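Local coordinates for B-type flagellar hook-associated protein 2 (Pseudomonas aeruginosa, PDB 5FHY), which caps the tip of the growing flagellar filament, promoting polymerization of flagellin there and keeping exported subunits from leaking away, at residues B[32-38]-B[209-214]; B[59-63]-B[86-91]; B[102-106]-B[118-122]; B[111-116]-B[158-163]. Residues are numbered along the deposited sequence.

Contact 1. Residues B[32-38]-B[209-214]; sequences VAGTYQI and PITLTV
Strands 34-38 and 210-214 are neighbours in a four-stranded antiparallel sheet, 210-215 being an outermost strand within this chain; their axes come within 4.7 Å, with 157° between their directions. Both backbones are extended; Gly-34, at phi/psi 163/168, calls for glycine: a CB would press on Ala-33 O and crowd Tyr-36 OH.

Gly-34/Val-214, Tyr-36/Leu-212 and Ile-38/Ile-210 are hydrogen-bonded pairs, with Thr-35/Thr-213 and Gln-37/Thr-211 the non-hydrogen-bonded pairs between them. Tyr-36 N to Leu-212 O is 2.9 Å and Leu-212 N to Tyr-36 O 2.8 Å; Ile-38 N to Ile-210 O and Ile-210 N to Ile-38 O are both 2.8 Å. The ladder frays at Gly-34: Val-214 N to Gly-34 O is 3.1 Å, Gly-34 N to Val-214 O a weak 3.5 Å.

Apolar packing occupies the face carrying Tyr-36, Ile-38, Ile-210, Leu-212 and Val-214. Ile-38 CD1 lies 3.9 Å from Leu-212 CD2, and the Tyr-36 ring (chi1 m) lies back over Gly-34, its edge meeting Val-214, CE2 to CG2 4.3 Å.

On the other face, Thr-211 OG1 donates to Gln-37 OE1 at 2.7 Å (Gln-37 chi1 and chi2 m).

Lys-48 of a third subunit makes a cation-pi contact with Tyr-36. Residues 212-214 pair antiparallel with a strand of a second subunit, so the sheet runs on across the interface, apolar on one face and lined by threonines and Gln-37 on the other.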
loop_
_atom_site.group_PDB
_atom_site.type_symbol
_atom_site.label_atom_id
_atom_site.label_comp_id
_atom_site.label_asym_id
_atom_site.label_seq_id
_atom_site.Cartn_x
_atom_site.Cartn_y
_atom_site.Cartn_z
ATOM N N VAL B 32 19.510 -25.245 40.475
ATOM C CA VAL B 32 18.310 -25.043 41.271
ATOM C C VAL B 32 17.887 -23.593 41.184
ATOM O O VAL B 32 18.656 -22.743 40.741
ATOM C CB VAL B 32 18.521 -25.432 42.749
ATOM C CG1 VAL B 32 18.982 -26.882 42.870
ATOM C CG2 VAL B 32 19.502 -24.479 43.419
ATOM N N ALA B 33 16.656 -23.308 41.588
ATOM C CA ALA B 33 16.170 -21.940 41.551
ATOM C C ALA B 33 16.857 -21.131 42.640
ATOM O O ALA B 33 17.362 -21.688 43.611
ATOM C CB ALA B 33 14.657 -21.900 41.713
ATOM N N GLY B 34 16.896 -19.816 42.462
ATOM C CA GLY B 34 17.523 -18.943 43.433
ATOM C C GLY B 34 17.822 -17.565 42.878
ATOM O O GLY B 34 17.752 -17.335 41.671
ATOM N N THR B 35 18.154 -16.643 43.771
ATOM C CA THR B 35 18.483 -15.278 43.392
ATOM C C THR B 35 19.814 -14.882 44.012
ATOM O O THR B 35 20.129 -15.288 45.127
ATOM C CB THR B 35 17.380 -14.299 43.826
ATOM O OG1 THR B 35 17.865 -12.956 43.722
ATOM C CG2 THR B 35 16.960 -14.572 45.264
ATOM N N TYR B 36 20.608 -14.102 43.289
ATOM C CA TYR B 36 21.951 -13.783 43.753
ATOM C C TYR B 36 22.305 -12.331 43.481
ATOM O O TYR B 36 22.056 -11.809 42.395
ATOM C CB TYR B 36 22.983 -14.696 43.086
ATOM C CG TYR B 36 22.705 -16.174 43.254
ATOM C CD1 TYR B 36 23.155 -16.859 44.377
ATOM C CD2 TYR B 36 21.997 -16.886 42.287
ATOM C CE1 TYR B 36 22.908 -18.208 44.539
ATOM C CE2 TYR B 36 21.743 -18.238 42.441
ATOM C CZ TYR B 36 22.201 -18.895 43.570
ATOM O OH TYR B 36 21.957 -20.241 43.735
ATOM N N GLN B 37 22.888 -11.680 44.479
ATOM C CA GLN B 37 23.380 -10.327 44.303
ATOM C C GLN B 37 24.858 -10.385 43.955
ATOM O O GLN B 37 25.669 -10.927 44.710
ATOM C CB GLN B 37 23.143 -9.497 45.562
ATOM C CG GLN B 37 21.671 -9.292 45.881
ATOM C CD GLN B 37 20.956 -8.475 44.824
ATOM O OE1 GLN B 37 20.273 -9.023 43.957
ATOM N NE2 GLN B 37 21.104 -7.158 44.894
ATOM N N ILE B 38 25.209 -9.804 42.816
ATOM C CA ILE B 38 26.547 -9.966 42.276
ATOM C C ILE B 38 27.235 -8.631 42.051
ATOM O O ILE B 38 26.652 -7.706 41.491
ATOM C CB ILE B 38 26.511 -10.748 40.946
ATOM C CG1 ILE B 38 25.845 -12.110 41.148
ATOM C CG2 ILE B 38 27.912 -10.920 40.377
ATOM C CD1 ILE B 38 26.071 -13.077 40.011
ATOM N N PRO B 209 24.796 -3.457 42.799
ATOM C CA PRO B 209 25.017 -4.855 42.424
ATOM C C PRO B 209 23.954 -5.368 41.455
ATOM O O PRO B 209 22.837 -4.849 41.421
ATOM C CB PRO B 209 24.926 -5.587 43.761
ATOM C CG PRO B 209 23.948 -4.775 44.534
ATOM C CD PRO B 209 24.196 -3.340 44.141
ATOM N N ILE B 210 24.310 -6.376 40.669
ATOM C CA ILE B 210 23.378 -6.994 39.735
ATOM C C ILE B 210 22.565 -8.090 40.422
ATOM O O ILE B 210 23.107 -8.867 41.207
ATOM C CB ILE B 210 24.125 -7.584 38.515
ATOM C CG1 ILE B 210 24.873 -6.484 37.764
ATOM C CG2 ILE B 210 23.165 -8.276 37.573
ATOM C CD1 ILE B 210 23.970 -5.416 37.205
ATOM N N THR B 211 21.269 -8.153 40.134
ATOM C CA THR B 211 20.459 -9.280 40.584
ATOM C C THR B 211 20.452 -10.366 39.515
ATOM O O THR B 211 20.084 -10.113 38.369
ATOM C CB THR B 211 19.006 -8.859 40.891
ATOM O OG1 THR B 211 19.002 -7.855 41.912
ATOM C CG2 THR B 211 18.191 -10.055 41.368
ATOM N N LEU B 212 20.851 -11.577 39.895
ATOM C CA LEU B 212 20.865 -12.694 38.957
ATOM C C LEU B 212 19.844 -13.755 39.352
ATOM O O LEU B 212 19.915 -14.324 40.440
ATOM C CB LEU B 212 22.255 -13.323 38.878
ATOM C CG LEU B 212 22.343 -14.535 37.949
ATOM C CD1 LEU B 212 22.486 -14.050 36.512
ATOM C CD2 LEU B 212 23.485 -15.461 38.338
ATOM N N THR B 213 18.907 -14.030 38.453
ATOM C CA THR B 213 17.804 -14.936 38.746
ATOM C C THR B 213 17.880 -16.219 37.925
ATOM O O THR B 213 17.847 -16.180 36.697
ATOM C CB THR B 213 16.443 -14.268 38.486
ATOM O OG1 THR B 213 16.475 -12.915 38.957
ATOM C CG2 THR B 213 15.338 -15.022 39.215
ATOM N N VAL B 214 17.976 -17.356 38.610
ATOM C CA VAL B 214 17.999 -18.648 37.935
ATOM C C VAL B 214 16.612 -19.281 38.014
ATOM O O VAL B 214 16.150 -19.669 39.088
ATOM C CB VAL B 214 19.045 -19.601 38.549
ATOM C CG1 VAL B 214 18.934 -20.987 37.924
ATOM C CG2 VAL B 214 20.449 -19.038 38.369
#

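Contact 2. Residues B[59-63]-B[86-91]; sequences NAKFN and NTLAGM
This is a buried loop-to-helix contact: the irregular segment 59-63, which leads toward strand 65-71, lies against the start of helix 88-98. The closest backbone approaches are Phe-62 to Asn-86, 4.8 Å between CA atoms, and Lys-61 to Thr-87, 5.1 Å. Residues 60-63 are extended, while Asn-86 has phi/psi of -80/45.

Asn-86 binds the loop through both its backbone and its side chain. Phe-62 N donates to Asn-86 O at 2.7 Å and, with Asn-86 chi1 at p, its ND2 returns a bond to Phe-62 O at 3.1 Å. Asn-86 OD1 takes a weak bond from Lys-61 NZ at 3.2 Å, and Lys-61 CA approaches Asn-86 O at 3.2 Å in a CA-H...O contact.

Thr-87 is the N-cap of the helix: its OG1 (chi1 p) accepts weakly from Gly-90 N at 3.1 Å, while Met-91 N bonds to Thr-87 O at 2.9 Å as the first turn forms. The helix start falls in the flagellin hook IN motif of this cap protein.

Phe-62, chi1 m, sends its ring along the first turn. CZ is 3.5 Å from Leu-88 CD1, CE2 is 4.1 Å from Met-91 CG, and the ring edge meets the Thr-87 carbonyl carbon, with CE2 to C at 3.7 Å. Thr-143 and Leu-145 also pack on this ring, and Met-91 passes on to Ile-79 and Val-81 of strand 74-81 and to Leu-117 of strand 114-121.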
loop_
_atom_site.group_PDB
_atom_site.type_symbol
_atom_site.label_atom_id
_atom_site.label_comp_id
_atom_site.label_asym_id
_atom_site.label_seq_id
_atom_site.Cartn_x
_atom_site.Cartn_y
_atom_site.Cartn_z
ATOM N N ASN B 59 68.701 0.140 10.472
ATOM C CA ASN B 59 70.023 -0.406 10.203
ATOM C C ASN B 59 70.512 -1.272 11.353
ATOM O O ASN B 59 71.677 -1.667 11.390
ATOM C CB ASN B 59 71.030 0.715 9.941
ATOM C CG ASN B 59 70.754 1.460 8.650
ATOM O OD1 ASN B 59 70.327 0.872 7.656
ATOM N ND2 ASN B 59 71.008 2.763 8.654
ATOM N N ALA B 60 69.619 -1.569 12.290
ATOM C CA ALA B 60 70.012 -2.312 13.478
ATOM C C ALA B 60 69.949 -3.818 13.261
ATOM O O ALA B 60 68.960 -4.352 12.762
ATOM C CB ALA B 60 69.139 -1.912 14.664
ATOM N N LYS B 61 71.023 -4.494 13.649
ATOM C CA LYS B 61 71.102 -5.944 13.563
ATOM C C LYS B 61 71.600 -6.479 14.894
ATOM O O LYS B 61 72.565 -5.966 15.454
ATOM C CB LYS B 61 72.014 -6.393 12.416
ATOM C CG LYS B 61 71.688 -5.773 11.068
ATOM C CD LYS B 61 71.909 -6.775 9.946
ATOM C CE LYS B 61 70.973 -7.967 10.098
ATOM N NZ LYS B 61 71.180 -9.018 9.060
ATOM N N PHE B 62 70.945 -7.515 15.399
ATOM C CA PHE B 62 71.241 -8.016 16.736
ATOM C C PHE B 62 72.445 -8.954 16.796
ATOM O O PHE B 62 72.720 -9.701 15.857
ATOM C CB PHE B 62 70.011 -8.725 17.304
ATOM C CG PHE B 62 68.861 -7.804 17.604
ATOM C CD1 PHE B 62 68.958 -6.870 18.620
ATOM C CD2 PHE B 62 67.684 -7.873 16.879
ATOM C CE1 PHE B 62 67.908 -6.022 18.908
ATOM C CE2 PHE B 62 66.628 -7.025 17.164
ATOM C CZ PHE B 62 66.743 -6.099 18.180
ATOM N N ASN B 63 73.169 -8.885 17.908
ATOM C CA ASN B 63 74.222 -9.843 18.226
ATOM C C ASN B 63 73.693 -11.274 18.230
ATOM O O ASN B 63 72.486 -11.494 18.349
ATOM C CB ASN B 63 74.843 -9.522 19.585
ATOM C CG ASN B 63 75.686 -8.269 19.561
ATOM O OD1 ASN B 63 76.072 -7.787 18.499
ATOM N ND2 ASN B 63 75.969 -7.728 20.739
ATOM N N ASN B 86 68.293 -11.839 12.792
ATOM C CA ASN B 86 68.751 -10.887 13.802
ATOM C C ASN B 86 68.331 -9.446 13.507
ATOM O O ASN B 86 69.123 -8.515 13.645
ATOM C CB ASN B 86 70.273 -10.965 13.960
ATOM C CG ASN B 86 71.009 -10.668 12.677
ATOM O OD1 ASN B 86 70.450 -10.785 11.589
ATOM N ND2 ASN B 86 72.271 -10.276 12.795
ATOM N N THR B 87 67.073 -9.273 13.120
ATOM C CA THR B 87 66.461 -7.957 13.033
ATOM C C THR B 87 65.199 -7.940 13.887
ATOM O O THR B 87 64.759 -8.985 14.362
ATOM C CB THR B 87 66.107 -7.587 11.584
ATOM O OG1 THR B 87 65.293 -8.619 11.016
ATOM C CG2 THR B 87 67.366 -7.432 10.749
ATOM N N LEU B 88 64.624 -6.757 14.082
ATOM C CA LEU B 88 63.398 -6.617 14.868
ATOM C C LEU B 88 62.263 -7.415 14.233
ATOM O O LEU B 88 61.553 -8.155 14.912
ATOM C CB LEU B 88 62.993 -5.146 15.003
ATOM C CG LEU B 88 63.625 -4.336 16.139
ATOM C CD1 LEU B 88 65.085 -4.018 15.833
ATOM C CD2 LEU B 88 62.844 -3.066 16.394
ATOM N N ALA B 89 62.095 -7.244 12.926
ATOM C CA ALA B 89 61.071 -7.957 12.169
ATOM C C ALA B 89 61.376 -9.449 12.131
ATOM O O ALA B 89 60.478 -10.279 11.983
ATOM C CB ALA B 89 60.974 -7.402 10.759
ATOM N N GLY B 90 62.659 -9.772 12.262
ATOM C CA GLY B 90 63.117 -11.148 12.286
ATOM C C GLY B 90 62.721 -11.809 13.592
ATOM O O GLY B 90 62.341 -12.979 13.622
ATOM N N MET B 91 62.817 -11.056 14.685
ATOM C CA MET B 91 62.398 -11.564 15.983
ATOM C C MET B 91 60.877 -11.648 16.055
ATOM O O MET B 91 60.333 -12.571 16.653
ATOM C CB MET B 91 62.939 -10.690 17.118
ATOM C CG MET B 91 64.455 -10.497 17.105
ATOM S SD MET B 91 65.374 -11.997 16.703
ATOM C CE MET B 91 64.905 -13.057 18.055
#

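Contact 3. Residues B[102-106]-B[118-122]; sequences AGVSA and VLSST
Leu-119 (chi1 m, chi2 p) overlaps the methyl of Ala-106, its CG 4.2 Å from Ala-106 CB, on the buried face where both touch Ile-95 of helix 88-98. The two residues form a non-hydrogen-bonded antiparallel pair, CA to CA 4.4 Å.

Next along is the hydrogen-bonded pair Ser-105/Ser-120, CA atoms 5.3 Å apart: Ser-105 N to Ser-120 O is 2.9 Å and Ser-120 N to Ser-105 O 3.0 Å. Strands 104-106 and 118-121 are the open-end portions of a beta hairpin within the flagellin hook IN motif, at 156° with axes 4.6 Å apart at closest. CA-H...O contacts fill in the ladder, Val-104 CA to Ser-120 O at 3.1 Å and Ala-106 CA to Val-118 O at 3.2 Å.

Ser-105 (chi1 p) and Ser-120 (chi1 m) share the opposite face, where Ser-105 packs on Ala-33 of a neighbouring subunit. At Gly-103, phi/psi 89/34, a CB would clash with Thr-122 OG1; Thr-122 N reaches Gly-103 O only weakly, at 3.1 Å.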
loop_
_atom_site.group_PDB
_atom_site.type_symbol
_atom_site.label_atom_id
_atom_site.label_comp_id
_atom_site.label_asym_id
_atom_site.label_seq_id
_atom_site.Cartn_x
_atom_site.Cartn_y
_atom_site.Cartn_z
ATOM N N ALA B 102 51.236 -21.122 23.108
ATOM C CA ALA B 102 50.890 -20.552 24.404
ATOM C C ALA B 102 50.030 -19.302 24.267
ATOM O O ALA B 102 49.471 -18.810 25.246
ATOM C CB ALA B 102 52.151 -20.239 25.189
ATOM N N GLY B 103 49.926 -18.787 23.047
ATOM C CA GLY B 103 49.138 -17.595 22.807
ATOM C C GLY B 103 49.990 -16.358 22.980
ATOM O O GLY B 103 49.517 -15.312 23.423
ATOM N N VAL B 104 51.261 -16.479 22.619
ATOM C CA VAL B 104 52.158 -15.337 22.651
ATOM C C VAL B 104 52.332 -14.803 21.244
ATOM O O VAL B 104 52.754 -15.525 20.342
ATOM C CB VAL B 104 53.535 -15.702 23.235
ATOM C CG1 VAL B 104 54.489 -14.512 23.137
ATOM C CG2 VAL B 104 53.395 -16.180 24.674
ATOM N N SER B 105 51.987 -13.536 21.059
ATOM C CA SER B 105 52.130 -12.893 19.765
ATOM C C SER B 105 53.059 -11.706 19.926
ATOM O O SER B 105 53.415 -11.339 21.044
ATOM C CB SER B 105 50.773 -12.451 19.212
ATOM O OG SER B 105 50.246 -11.363 19.956
ATOM N N ALA B 106 53.451 -11.103 18.811
ATOM C CA ALA B 106 54.423 -10.021 18.847
ATOM C C ALA B 106 54.220 -9.034 17.704
ATOM O O ALA B 106 53.746 -9.395 16.630
ATOM C CB ALA B 106 55.834 -10.581 18.814
ATOM N N VAL B 118 56.807 -5.638 20.908
ATOM C CA VAL B 118 55.677 -5.613 21.827
ATOM C C VAL B 118 55.054 -7.002 21.842
ATOM O O VAL B 118 54.594 -7.501 20.813
ATOM C CB VAL B 118 54.629 -4.547 21.426
ATOM C CG1 VAL B 118 53.381 -4.659 22.302
ATOM C CG2 VAL B 118 55.228 -3.148 21.525
ATOM N N LEU B 119 55.055 -7.632 23.011
ATOM C CA LEU B 119 54.620 -9.016 23.122
ATOM C C LEU B 119 53.348 -9.137 23.956
ATOM O O LEU B 119 53.196 -8.465 24.977
ATOM C CB LEU B 119 55.741 -9.875 23.715
ATOM C CG LEU B 119 56.988 -10.135 22.857
ATOM C CD1 LEU B 119 57.918 -8.922 22.801
ATOM C CD2 LEU B 119 57.735 -11.348 23.383
ATOM N N SER B 120 52.426 -9.979 23.500
ATOM C CA SER B 120 51.149 -10.168 24.185
ATOM C C SER B 120 50.871 -11.637 24.477
ATOM O O SER B 120 51.241 -12.517 23.703
ATOM C CB SER B 120 49.997 -9.593 23.356
ATOM O OG SER B 120 50.113 -8.191 23.203
ATOM N N SER B 121 50.203 -11.894 25.596
ATOM C CA SER B 121 49.776 -13.242 25.941
ATOM C C SER B 121 48.258 -13.297 26.061
ATOM O O SER B 121 47.620 -12.291 26.354
ATOM C CB SER B 121 50.429 -13.694 27.247
ATOM O OG SER B 121 49.823 -14.879 27.729
ATOM N N THR B 122 47.673 -14.467 25.831
ATOM C CA THR B 122 46.225 -14.603 25.935
ATOM C C THR B 122 45.797 -15.326 27.206
ATOM O O THR B 122 44.609 -15.578 27.413
ATOM C CB THR B 122 45.640 -15.356 24.727
ATOM O OG1 THR B 122 46.193 -16.677 24.668
ATOM C CG2 THR B 122 45.949 -14.619 23.441
#

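Contact 4. Residues B[111-116]-B[158-163]; sequences DNSGSR and LSDGAA. With NA (sodium ion), chain E.
A sodium-binding loop, 158-163, meets the tight turn of the beta hairpin 104-111/114-121, and Arg-116 joins the two. The ion is held by main-chain carbonyls, Ser-159 O and Ala-163 O, each 2.6 Å from NA.

Arg-116, on the second hairpin strand, points its CA-to-CB bond toward the loop and, with chi1 p, chi2 t and chi3 p, brings its guanidinium edge onto the loop carbonyls. NH2 donates to Gly-161 O at 2.8 Å, nearly straight; NH1 adds weak bonds to the same Gly-161 O at 3.4 Å and to Ala-163 O at 3.2 Å. Ala-163 O thus faces both the guanidinium and the sodium. Leu-158 CD1 packs 3.9 Å from Arg-116 NH1.

Within the hairpin, Arg-116 NH2 forms a salt bridge with Asp-111 OD2 at 2.7 Å. The turn is closed by Asp-111 N to Gly-114 O at 2.8 Å, and Gly-114, at phi/psi 138/-147, adopts a conformation that calls for glycine.

Asp-160 turns to a neighbouring subunit, accepting from the backbone N of its Lys-181; Asn-112 OD1 likewise accepts from Ser-183 N of that subunit. Ser-113 (chi1 m) packs on the loop, its CB 3.9 Å from Ala-162 CB.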
loop_
_atom_site.group_PDB
_atom_site.type_symbol
_atom_site.label_atom_id
_atom_site.label_comp_id
_atom_site.label_asym_id
_atom_site.label_seq_id
_atom_site.Cartn_x
_atom_site.Cartn_y
_atom_site.Cartn_z
ATOM N N ASP B 111 58.087 4.595 17.982
ATOM C CA ASP B 111 57.828 5.834 18.700
ATOM C C ASP B 111 58.996 6.798 18.517
ATOM O O ASP B 111 59.789 6.649 17.588
ATOM C CB ASP B 111 57.570 5.558 20.188
ATOM C CG ASP B 111 58.757 4.915 20.890
ATOM O OD1 ASP B 111 59.535 4.196 20.230
ATOM O OD2 ASP B 111 58.909 5.130 22.112
ATOM N N ASN B 112 59.105 7.791 19.391
ATOM C CA ASN B 112 60.166 8.785 19.256
ATOM C C ASN B 112 61.506 8.250 19.737
ATOM O O ASN B 112 62.540 8.896 19.569
ATOM C CB ASN B 112 59.813 10.064 20.016
ATOM C CG ASN B 112 58.656 10.809 19.390
ATOM O OD1 ASN B 112 58.375 10.657 18.201
ATOM N ND2 ASN B 112 57.973 11.616 20.188
ATOM N N SER B 113 61.480 7.062 20.335
ATOM C CA SER B 113 62.693 6.438 20.849
ATOM C C SER B 113 63.268 5.456 19.837
ATOM O O SER B 113 64.440 5.083 19.910
ATOM C CB SER B 113 62.409 5.711 22.167
ATOM O OG SER B 113 61.890 6.592 23.146
ATOM N N GLY B 114 62.427 5.030 18.902
ATOM C CA GLY B 114 62.822 4.052 17.907
ATOM C C GLY B 114 61.725 3.031 17.681
ATOM O O GLY B 114 60.537 3.346 17.768
ATOM N N SER B 115 62.130 1.804 17.374
ATOM C CA SER B 115 61.196 0.696 17.235
ATOM C C SER B 115 61.487 -0.329 18.327
ATOM O O SER B 115 62.626 -0.474 18.758
ATOM C CB SER B 115 61.295 0.057 15.849
ATOM O OG SER B 115 60.949 0.974 14.826
ATOM N N ARG B 116 60.458 -1.032 18.783
ATOM C CA ARG B 116 60.622 -1.994 19.867
ATOM C C ARG B 116 59.681 -3.171 19.685
ATOM O O ARG B 116 58.679 -3.076 18.976
ATOM C CB ARG B 116 60.362 -1.330 21.221
ATOM C CG ARG B 116 58.886 -1.109 21.540
ATOM C CD ARG B 116 58.723 -0.400 22.875
ATOM N NE ARG B 116 59.091 1.006 22.757
ATOM C CZ ARG B 116 59.507 1.763 23.764
ATOM N NH1 ARG B 116 59.617 1.253 24.984
ATOM N NH2 ARG B 116 59.818 3.033 23.546
ATOM N N LEU B 158 54.859 0.495 31.782
ATOM C CA LEU B 158 55.452 1.207 30.656
ATOM C C LEU B 158 55.113 2.693 30.694
ATOM O O LEU B 158 53.965 3.076 30.908
ATOM C CB LEU B 158 54.986 0.602 29.326
ATOM C CG LEU B 158 55.578 1.217 28.050
ATOM C CD1 LEU B 158 57.082 0.981 27.979
ATOM C CD2 LEU B 158 54.871 0.714 26.793
ATOM N N SER B 159 56.132 3.521 30.503
ATOM C CA SER B 159 55.940 4.950 30.320
ATOM C C SER B 159 56.773 5.374 29.121
ATOM O O SER B 159 57.535 4.569 28.581
ATOM C CB SER B 159 56.347 5.732 31.569
ATOM O OG SER B 159 57.727 5.561 31.845
ATOM N N ASP B 160 56.614 6.624 28.694
ATOM C CA ASP B 160 57.323 7.116 27.514
ATOM C C ASP B 160 58.838 7.065 27.714
ATOM O O ASP B 160 59.331 7.280 28.816
ATOM C CB ASP B 160 56.875 8.539 27.165
ATOM C CG ASP B 160 57.482 9.036 25.869
ATOM O OD1 ASP B 160 57.572 8.234 24.915
ATOM O OD2 ASP B 160 57.861 10.225 25.801
ATOM N N GLY B 161 59.570 6.776 26.646
ATOM C CA GLY B 161 61.010 6.610 26.735
ATOM C C GLY B 161 61.427 5.274 26.156
ATOM O O GLY B 161 60.586 4.415 25.887
ATOM N N ALA B 162 62.729 5.088 25.976
ATOM C CA ALA B 162 63.243 3.877 25.349
ATOM C C ALA B 162 63.189 2.679 26.291
ATOM O O ALA B 162 63.261 1.533 25.847
ATOM C CB ALA B 162 64.668 4.097 24.858
ATOM N N ALA B 163 63.067 2.947 27.589
ATOM C CA ALA B 163 63.067 1.884 28.587
ATOM C C ALA B 163 61.889 0.940 28.420
ATOM O O ALA B 163 60.832 1.322 27.920
ATOM C CB ALA B 163 63.058 2.470 29.985
HETATM NA NA NA E . 59.939 3.631 28.731
#

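Contacts 2, 3 and 4 belong to one globular part of the chain, while contact 1 lies apart, its centre about 36 Å from that of contact 3 and 55 Å from that of contact 2. Contacts 3 and 4 share strand 114-121, one at the open end of its hairpin and the other at the turn. Leu-88 of contact 2 packs against Ser-115 and Arg-116 of contact 4. Contact 2 is the most buried and is untouched by other chains. Contacts 1 and 3 are both antiparallel ladders, but contact 1 extends its sheet into another subunit. Contacts 1, 3 and 4 are partly buried and touch other subunits; contact 4 differs in chemistry, using a salt bridge, carbonyls and sodium.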